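Local structure of hypothetical sugar binding protein (Bacteroides thetaiotaomicron, 3SEE) at residues Thr74-Ala79 / Ser110-Gln115; Gly146-Phe151 / Asn173-Lys178. The protein is of unknown function but probably binds carbohydrate through a galactose-binding-like beta-sandwich domain. One frame throughout, in Å; residues are numbered along the deposited sequence. Where two conformers were deposited one is given.

Interaction 1: residues Thr74-Ala79 / Ser110-Gln115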
# COMPACT_ATOMS: atom_id res chain seq x y z
N THR A 74 13.11 -1.23 -4.24
CA THR A 74 12.94 -0.95 -2.82
C THR A 74 12.06 -2.00 -2.15
O THR A 74 11.23 -2.66 -2.78
CB THR A 74 12.42 0.49 -2.60
OG1 THR A 74 11.14 0.67 -3.22
CG2 THR A 74 13.38 1.54 -3.15
N SER A 75 12.24 -2.10 -0.84
CA SER A 75 11.60 -3.13 -0.03
C SER A 75 10.18 -2.78 0.36
O SER A 75 9.92 -1.65 0.76
CB SER A 75 12.39 -3.28 1.27
OG SER A 75 11.68 -4.04 2.22
N TRP A 76 9.28 -3.75 0.32
CA TRP A 76 7.87 -3.52 0.63
C TRP A 76 7.64 -2.93 2.00
O TRP A 76 6.65 -2.24 2.21
CB TRP A 76 7.06 -4.81 0.45
CG TRP A 76 7.35 -5.90 1.43
CD1 TRP A 76 8.23 -6.92 1.29
CD2 TRP A 76 6.74 -6.09 2.72
NE1 TRP A 76 8.19 -7.74 2.39
CE2 TRP A 76 7.27 -7.27 3.27
CE3 TRP A 76 5.74 -5.42 3.44
CZ2 TRP A 76 6.91 -7.74 4.53
CZ3 TRP A 76 5.37 -5.89 4.68
CH2 TRP A 76 5.96 -7.04 5.22
N TYR A 77 8.54 -3.24 2.95
CA TYR A 77 8.36 -2.81 4.33
C TYR A 77 9.20 -1.58 4.69
O TYR A 77 9.17 -1.14 5.84
CB TYR A 77 8.61 -3.97 5.32
CG TYR A 77 9.99 -4.55 5.27
CD1 TYR A 77 11.02 -4.07 6.07
CD2 TYR A 77 10.28 -5.61 4.45
CE1 TYR A 77 12.30 -4.62 6.02
CE2 TYR A 77 11.55 -6.17 4.39
CZ TYR A 77 12.56 -5.68 5.18
OH TYR A 77 13.84 -6.24 5.13
N LYS A 78 9.94 -1.04 3.73
CA LYS A 78 10.82 0.10 4.00
C LYS A 78 10.36 1.43 3.41
O LYS A 78 10.58 2.45 4.04
CB LYS A 78 12.25 -0.16 3.54
CG LYS A 78 12.93 -1.32 4.24
CD LYS A 78 14.39 -1.41 3.82
CE LYS A 78 15.01 -2.67 4.35
NZ LYS A 78 16.45 -2.74 3.90
N ALA A 79 9.80 1.43 2.20
CA ALA A 79 9.54 2.71 1.50
C ALA A 79 8.13 2.69 0.91
O ALA A 79 7.84 1.95 -0.04
CB ALA A 79 10.57 2.94 0.42
N SER A 110 1.76 -0.13 -6.64
CA SER A 110 1.38 -1.24 -5.81
C SER A 110 0.70 -0.80 -4.53
O SER A 110 0.85 0.33 -4.09
CB SER A 110 2.62 -2.05 -5.46
OG SER A 110 3.37 -2.38 -6.64
N VAL A 111 -0.01 -1.75 -3.94
CA VAL A 111 -0.83 -1.54 -2.75
C VAL A 111 -0.75 -2.76 -1.84
O VAL A 111 -0.76 -3.89 -2.35
CB VAL A 111 -2.32 -1.48 -3.17
CG1 VAL A 111 -3.25 -1.39 -1.95
CG2 VAL A 111 -2.54 -0.33 -4.13
N TYR A 112 -0.80 -2.58 -0.53
CA TYR A 112 -1.21 -3.62 0.40
C TYR A 112 -1.87 -2.92 1.60
O TYR A 112 -1.75 -1.70 1.78
CB TYR A 112 -0.06 -4.55 0.82
CG TYR A 112 1.11 -3.92 1.54
CD1 TYR A 112 1.03 -3.60 2.89
CD2 TYR A 112 2.28 -3.62 0.87
CE1 TYR A 112 2.09 -3.03 3.56
CE2 TYR A 112 3.35 -3.03 1.53
CZ TYR A 112 3.25 -2.75 2.88
OH TYR A 112 4.29 -2.17 3.58
N ILE A 113 -2.56 -3.71 2.43
CA ILE A 113 -3.25 -3.19 3.61
C ILE A 113 -2.92 -4.15 4.75
O ILE A 113 -3.30 -5.32 4.72
CB ILE A 113 -4.77 -3.05 3.40
CG1 ILE A 113 -5.10 -2.32 2.09
CG2 ILE A 113 -5.39 -2.30 4.61
CD1 ILE A 113 -6.62 -2.15 1.82
N LYS A 114 -2.18 -3.65 5.74
CA LYS A 114 -1.52 -4.47 6.75
C LYS A 114 -1.94 -4.06 8.16
O LYS A 114 -2.17 -2.90 8.46
CB LYS A 114 0.01 -4.38 6.61
CG LYS A 114 0.77 -5.40 7.43
CD LYS A 114 2.26 -5.34 7.14
CE LYS A 114 3.06 -6.42 7.85
NZ LYS A 114 3.04 -6.26 9.34
N GLN A 115 -1.94 -5.05 9.05
CA GLN A 115 -2.11 -4.82 10.47
C GLN A 115 -0.99 -3.94 11.04
O GLN A 115 0.18 -4.18 10.79
CB GLN A 115 -2.12 -6.17 11.17
CG GLN A 115 -2.32 -6.10 12.68
CD GLN A 115 -2.65 -7.44 13.30
OE1 GLN A 115 -3.21 -8.31 12.62
NE2 GLN A 115 -2.37 -7.61 14.60
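W76 and Y112 each hold CG between the backbone N and the carbonyl carbon (chi1 68° and 62°), and with these torsions the indole of W76 reaches the phenol of Y112, the two side chains crossing at about a right angle. The six-membered ring of W76 presents its edge to the face of Y112 in an offset edge-to-face pair, with centroids 5.5 Å apart and planes at 81°. Its leading atom is CE3, which lies 3.7 Å from CZ of Y112. The hydroxyl of Y112 serves a second purpose: OH donates a 2.7 Å hydrogen bond to the backbone O of W76, approaching from outside the carbonyl plane. K114, two residues along the strand, sends its aliphatic chain to the rim of the same indole, where CE stands 4.0 Å from CZ3 of W76 and near the ring plane. The chain bends at its last torsion, and NZ forms a salt bridge with E118. On the strand side, Y200, A202 and L204 of the adjacent strand 199-204 touch the Y112 side chain. The contact thus joins the loop leading into strand 79-85 to strand 108-115, next to the border strand of the mixed sheet. Its chemistry is divided: the buried phenol donates a hydrogen bond to a main-chain carbonyl, while its ring and the methylenes of K114 meet the indole through apolar edge contacts.

Interaction 2: residues Gly146-Phe151 / Asn173-Lys178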
# COMPACT_ATOMS: atom_id res chain seq x y z
N GLY A 146 -0.80 -12.77 -2.32
CA GLY A 146 -2.19 -12.66 -1.97
C GLY A 146 -2.54 -11.34 -1.29
O GLY A 146 -3.72 -11.06 -1.08
N ALA A 147 -1.52 -10.59 -0.90
CA ALA A 147 -1.64 -9.35 -0.15
C ALA A 147 -1.40 -8.11 -1.00
O ALA A 147 -2.17 -7.16 -0.97
CB ALA A 147 -0.66 -9.34 1.05
N GLN A 148 -0.31 -8.14 -1.75
CA GLN A 148 0.09 -6.99 -2.54
C GLN A 148 -0.49 -7.10 -3.95
O GLN A 148 -0.45 -8.15 -4.58
CB GLN A 148 1.61 -6.91 -2.64
CG GLN A 148 2.11 -5.70 -3.41
CD GLN A 148 3.58 -5.40 -3.20
OE1 GLN A 148 4.09 -5.51 -2.07
NE2 GLN A 148 4.28 -5.02 -4.27
N TYR A 149 -1.07 -5.98 -4.38
CA TYR A 149 -1.57 -5.78 -5.72
C TYR A 149 -0.59 -4.89 -6.47
O TYR A 149 -0.17 -3.87 -5.94
CB TYR A 149 -2.93 -5.07 -5.66
CG TYR A 149 -3.47 -4.62 -6.97
CD1 TYR A 149 -4.01 -5.53 -7.89
CD2 TYR A 149 -3.44 -3.28 -7.35
CE1 TYR A 149 -4.51 -5.13 -9.11
CE2 TYR A 149 -3.95 -2.86 -8.58
CZ TYR A 149 -4.47 -3.79 -9.45
OH TYR A 149 -4.96 -3.35 -10.67
N ASN A 150 -0.27 -5.27 -7.69
CA ASN A 150 0.60 -4.49 -8.57
C ASN A 150 -0.14 -4.17 -9.85
O ASN A 150 -0.83 -5.04 -10.38
CB ASN A 150 1.86 -5.29 -8.93
CG ASN A 150 2.59 -5.79 -7.71
OD1 ASN A 150 3.00 -5.00 -6.85
ND2 ASN A 150 2.78 -7.09 -7.60
N PHE A 151 0.04 -2.96 -10.36
CA PHE A 151 -0.57 -2.56 -11.63
C PHE A 151 0.45 -1.81 -12.47
O PHE A 151 1.01 -0.82 -12.02
CB PHE A 151 -1.77 -1.67 -11.35
CG PHE A 151 -2.54 -1.30 -12.60
CD1 PHE A 151 -3.16 -2.27 -13.38
CD2 PHE A 151 -2.60 0.01 -13.02
CE1 PHE A 151 -3.83 -1.93 -14.53
CE2 PHE A 151 -3.32 0.35 -14.17
CZ PHE A 151 -3.91 -0.63 -14.92
N ASN A 173 -1.35 -14.51 5.81
CA ASN A 173 -0.31 -14.43 6.82
C ASN A 173 1.08 -14.17 6.24
O ASN A 173 2.08 -14.32 6.94
CB ASN A 173 -0.31 -15.70 7.68
CG ASN A 173 0.24 -16.88 6.93
OD1 ASN A 173 0.39 -16.82 5.71
ND2 ASN A 173 0.53 -17.97 7.62
N ALA A 174 1.15 -13.70 5.00
CA ALA A 174 2.43 -13.39 4.36
C ALA A 174 2.18 -12.61 3.10
O ALA A 174 1.09 -12.67 2.53
CB ALA A 174 3.23 -14.66 4.06
N ILE A 175 3.20 -11.88 2.67
CA ILE A 175 3.16 -11.17 1.41
C ILE A 175 3.73 -12.00 0.26
O ILE A 175 3.56 -11.68 -0.92
CB ILE A 175 3.91 -9.82 1.54
CG1 ILE A 175 3.48 -8.80 0.48
CG2 ILE A 175 5.42 -10.03 1.53
CD1 ILE A 175 3.94 -7.37 0.78
N SER A 176 4.38 -13.11 0.61
CA SER A 176 5.05 -13.96 -0.35
C SER A 176 4.06 -14.82 -1.14
O SER A 176 2.90 -14.99 -0.77
CB SER A 176 6.06 -14.84 0.37
OG SER A 176 5.46 -15.47 1.50
N SER A 177 4.53 -15.36 -2.25
CA SER A 177 3.74 -16.30 -3.03
C SER A 177 3.55 -17.62 -2.33
O SER A 177 4.36 -18.02 -1.49
CB SER A 177 4.41 -16.58 -4.38
OG SER A 177 5.56 -17.36 -4.17
N LYS A 178 2.51 -18.33 -2.74
CA LYS A 178 2.27 -19.68 -2.21
C LYS A 178 3.42 -20.60 -2.59
O LYS A 178 3.92 -21.35 -1.74
CB LYS A 178 0.92 -20.21 -2.70
CG LYS A 178 0.61 -21.64 -2.26
CD LYS A 178 0.62 -21.79 -0.74
CE LYS A 178 0.04 -23.14 -0.28
NZ LYS A 178 0.72 -24.30 -0.86
O HOH W 1 0.70 -13.52 -0.10
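G146 meets the loop 173-178 through a water rather than directly. Its N donates to water 1 at 2.8 Å, and the water in turn donates to O of A174 and, at 2.7 Å, to O of S176. One solvent molecule therefore serves an amide and two carbonyls, bridging the two backbones where no direct hydrogen bond spans them. At A147 the two backbones run nearest, its CA lying 5.4 Å from CA of I175. The methyl CB points toward the loop and packs at 4.2 Å from CG1 of I175, with F130 of strand 130-133 touching both side chains.

Q148 follows, with CG anti to the backbone N (chi1 -178°) and the chain extended beyond it, which carries the amide past the end of I175. There OE1 lies 3.4 Å from CD1 of I175, a van der Waals contact, while CB of Q148 borders the same isoleucine at 4.1 Å from CG1. NE2 turns to N150 in the strand that follows and donates a nearly straight bond (175°) to its OD1 at 2.9 Å, using a lone pair in the carbonyl plane; Q206 OE1 is a further partner of this nitrogen. Replacing Q148 with an alanine is likely to leave OD1 of N150 without this donor and to open a gap beside CD1 of I175. Beyond Q148 the chain enters strand 149-152, at the border of the mixed sheet, while 173-178 belongs to the loop after strand 170-172 of the antiparallel sheet. Loop-to-loop packing of this kind, between the lead-in to the border strand of one sheet and a connection within the other, is consistent with a galactose-binding-like beta-sandwich.

How the interactions relate
Both interactions reach the mixed sheet through one of their segments and meet directly, their centres about 10 Å apart. Strands 108-115 and 149-152 are antiparallel neighbours, and V111 N lies 2.9 Å from O of Y149 in a probable backbone hydrogen bond. Beside it, S110 OG is 2.7 Å from OD1 of N150, while CG of Q148 packs at 3.6 Å from O of V111. Side chains continue the connection: W76 of interaction 1 touches both Q148 and I175 of interaction 2, and these two also touch Y112. The loops 74-79 and 173-178 are thereby joined through a common cluster. The sodium site at T47 and T48 involves none of the four segments.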